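Local coordinates for acyl-CoA dehydrogenase (Slackia heliotrinireducens, PDB 4RM7), which belongs to the acyl-CoA dehydrogenase family, whose subunits join helical N- and C-terminal domains to a middle domain of beta strands, at residues Q258-D263 and E332-A337. Sequence-based numbering, arbitrary orientation.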
ATOM      1  N   GLN A 258      -9.966  14.096 -11.148  1.00 32.56           N
ATOM      2  CA  GLN A 258     -11.239  13.752 -11.746  1.00 33.24           C
ATOM      3  C   GLN A 258     -11.132  13.749 -13.282  1.00 38.05           C
ATOM      4  O   GLN A 258     -11.794  12.948 -13.952  1.00 44.55           O
ATOM      5  CB  GLN A 258     -12.317  14.727 -11.264  1.00 31.66           C
ATOM      6  CG  GLN A 258     -13.682  14.450 -11.826  1.00 37.04           C
ATOM      7  CD  GLN A 258     -14.217  13.113 -11.371  1.00 44.91           C
ATOM      8  OE1 GLN A 258     -14.522  12.941 -10.203  1.00 48.80           O
ATOM      9  NE2 GLN A 258     -14.336  12.158 -12.296  1.00 47.83           N
ATOM     10  N   ALA A 259     -10.294  14.637 -13.829  1.00 35.61           N
ATOM     11  CA  ALA A 259     -10.115  14.749 -15.278  1.00 37.80           C
ATOM     12  C   ALA A 259      -9.393  13.518 -15.819  1.00 42.84           C
ATOM     13  O   ALA A 259      -9.746  12.990 -16.876  1.00 52.32           O
ATOM     14  CB  ALA A 259      -9.347  16.008 -15.625  1.00 37.74           C
ATOM     15  N   ALA A 260      -8.393  13.065 -15.069  1.00 34.54           N
ATOM     16  CA  ALA A 260      -7.673  11.844 -15.382  1.00 37.18           C
ATOM     17  C   ALA A 260      -8.593  10.619 -15.375  1.00 40.88           C
ATOM     18  O   ALA A 260      -8.463   9.722 -16.208  1.00 44.61           O
ATOM     19  CB  ALA A 260      -6.538  11.642 -14.397  1.00 31.88           C
HETATM   20  N   MSE A 261      -9.511  10.585 -14.420  1.00 36.88           N
HETATM   21  CA  MSE A 261     -10.442   9.476 -14.328  1.00 41.33           C
HETATM   22  C   MSE A 261     -11.373   9.447 -15.550  1.00 41.79           C
HETATM   23  O   MSE A 261     -11.565   8.393 -16.160  1.00 38.60           O
HETATM   24  CB  MSE A 261     -11.252   9.554 -13.034  1.00 39.00           C
HETATM   25  CG  MSE A 261     -12.384   8.551 -12.979  1.00 45.29           C
HETATM   26 SE   MSE A 261     -11.728   6.720 -12.807  0.69 51.95          SE
HETATM   27  CE  MSE A 261     -13.351   5.982 -12.044  1.00 52.60           C
ATOM     28  N   GLU A 262     -11.934  10.598 -15.910  1.00 34.46           N
ATOM     29  CA  GLU A 262     -12.724  10.696 -17.140  1.00 36.47           C
ATOM     30  C   GLU A 262     -11.995  10.169 -18.382  1.00 43.89           C
ATOM     31  O   GLU A 262     -12.595   9.443 -19.189  1.00 54.37           O
ATOM     32  CB  GLU A 262     -13.161  12.122 -17.377  1.00 33.69           C
ATOM     33  CG  GLU A 262     -14.106  12.612 -16.318  1.00 44.41           C
ATOM     34  CD  GLU A 262     -14.328  14.111 -16.388  1.00 56.35           C
ATOM     35  OE1 GLU A 262     -13.781  14.748 -17.318  1.00 59.82           O
ATOM     36  OE2 GLU A 262     -15.053  14.655 -15.519  1.00 58.47           O
ATOM     37  N   ASP A 263     -10.709  10.489 -18.536  1.00 42.71           N
ATOM     38  CA  ASP A 263      -9.957   9.976 -19.696  1.00 42.29           C
ATOM     39  C   ASP A 263      -9.809   8.455 -19.636  1.00 46.02           C
ATOM     40  O   ASP A 263      -9.974   7.767 -20.654  1.00 49.55           O
ATOM     41  CB  ASP A 263      -8.566  10.626 -19.810  1.00 43.69           C
ATOM     42  CG  ASP A 263      -8.635  12.125 -20.071  1.00 52.99           C
ATOM     43  OD1 ASP A 263      -9.732  12.618 -20.397  1.00 55.89           O
ATOM     44  OD2 ASP A 263      -7.596  12.812 -19.947  1.00 62.02           O
ATOM     45  N   GLU A 332      -2.116   8.987  -7.161  1.00 32.71           N
ATOM     46  CA  GLU A 332      -2.339   7.562  -7.408  1.00 32.25           C
ATOM     47  C   GLU A 332      -3.427   7.345  -8.470  1.00 37.66           C
ATOM     48  O   GLU A 332      -3.285   6.480  -9.359  1.00 36.96           O
ATOM     49  CB  GLU A 332      -2.693   6.846  -6.098  1.00 31.63           C
ATOM     50  CG  GLU A 332      -1.574   6.924  -5.069  1.00 44.22           C
ATOM     51  CD  GLU A 332      -1.910   6.287  -3.724  1.00 57.06           C
ATOM     52  OE1 GLU A 332      -3.066   5.838  -3.527  1.00 64.85           O
ATOM     53  OE2 GLU A 332      -0.997   6.233  -2.869  1.00 57.71           O
ATOM     54  N   VAL A 333      -4.502   8.137  -8.389  1.00 33.57           N
ATOM     55  CA  VAL A 333      -5.530   8.091  -9.416  1.00 33.25           C
ATOM     56  C   VAL A 333      -4.960   8.441 -10.800  1.00 40.45           C
ATOM     57  O   VAL A 333      -5.179   7.723 -11.792  1.00 40.14           O
ATOM     58  CB  VAL A 333      -6.695   9.031  -9.079  1.00 33.02           C
ATOM     59  CG1 VAL A 333      -7.699   9.097 -10.246  1.00 31.00           C
ATOM     60  CG2 VAL A 333      -7.387   8.534  -7.852  1.00 32.16           C
ATOM     61  N   ALA A 334      -4.231   9.543 -10.873  1.00 38.37           N
ATOM     62  CA  ALA A 334      -3.661   9.944 -12.146  1.00 37.30           C
ATOM     63  C   ALA A 334      -2.708   8.861 -12.690  1.00 43.22           C
ATOM     64  O   ALA A 334      -2.733   8.536 -13.877  1.00 42.25           O
ATOM     65  CB  ALA A 334      -2.953  11.265 -11.995  1.00 28.51           C
ATOM     66  N   SER A 335      -1.896   8.282 -11.810  1.00 43.66           N
ATOM     67  CA  SER A 335      -0.986   7.211 -12.200  1.00 40.38           C
ATOM     68  C   SER A 335      -1.724   5.962 -12.719  1.00 44.83           C
ATOM     69  O   SER A 335      -1.314   5.368 -13.732  1.00 51.31           O
ATOM     70  CB  SER A 335      -0.086   6.828 -11.028  1.00 31.52           C
ATOM     71  OG  SER A 335       0.885   5.879 -11.447  1.00 39.84           O
ATOM     72  N   ASP A 336      -2.792   5.570 -12.018  1.00 36.16           N
ATOM     73  CA  ASP A 336      -3.662   4.470 -12.451  1.00 39.56           C
ATOM     74  C   ASP A 336      -4.316   4.760 -13.791  1.00 41.16           C
ATOM     75  O   ASP A 336      -4.471   3.855 -14.624  1.00 44.30           O
ATOM     76  CB  ASP A 336      -4.756   4.173 -11.420  1.00 42.38           C
ATOM     77  CG  ASP A 336      -4.246   3.357 -10.242  1.00 49.42           C
ATOM     78  OD1 ASP A 336      -3.381   2.485 -10.472  1.00 47.94           O
ATOM     79  OD2 ASP A 336      -4.702   3.598  -9.090  1.00 64.33           O
ATOM     80  N   ALA A 337      -4.705   6.016 -13.996  1.00 38.70           N
ATOM     81  CA  ALA A 337      -5.219   6.432 -15.299  1.00 40.48           C
ATOM     82  C   ALA A 337      -4.162   6.250 -16.383  1.00 41.46           C
ATOM     83  O   ALA A 337      -4.472   5.733 -17.453  1.00 50.21           O
ATOM     84  CB  ALA A 337      -5.687   7.868 -15.266  1.00 41.60           C
TER
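Ala260 directs its methyl group at the backbone of Ala334, its CB standing 4.0 Å from the CA of that residue, as is common where small residues bring two helices close together. The CA atoms of this pair, the closest between the two segments, are 5.5 Å apart. One turn further along the second helix, Ala337 also points across, and its CB lies 4.0 Å from Ala260 CB. The same methyl reaches the backbone of the first helix, with Ala337 CB 3.5 Å from Ala260 O. Ala334 turns its own methyl to one side, and Ala260 CB meets it chiefly at CA, with the two CB atoms 4.3 Å apart.

Val333 borders this alanine patch more loosely. Its CG1 lies anti to the backbone N (chi1 174°) and is carried toward the base of the selenomethionine Met261, about 4.5 Å from Met261 CB, a loose approach rather than a close contact, while the selenium lies farther off. No hydrogen bond joins the segments, and the contact is apolar packing in a buried setting. Three acidic side chains form salt bridges beyond the two segments: Glu262 with Arg82, Asp263 with Arg351 and Glu332 with Lys294.

The two segments run in broadly the same direction, as expected for the first and third helices, 234-270 and 316-341, of the up-and-down helical bundle in the C-terminal domain. Helix 282-311 links them in sequence and packs alongside both, taking Gln258 on Leu295 and Val333 on Met298. Helix 351-362 also touches both, with Ala259 on Arg351 and Ala334 on Ile355, while Tyr384 of the second subunit packs on Met261 and Glu262.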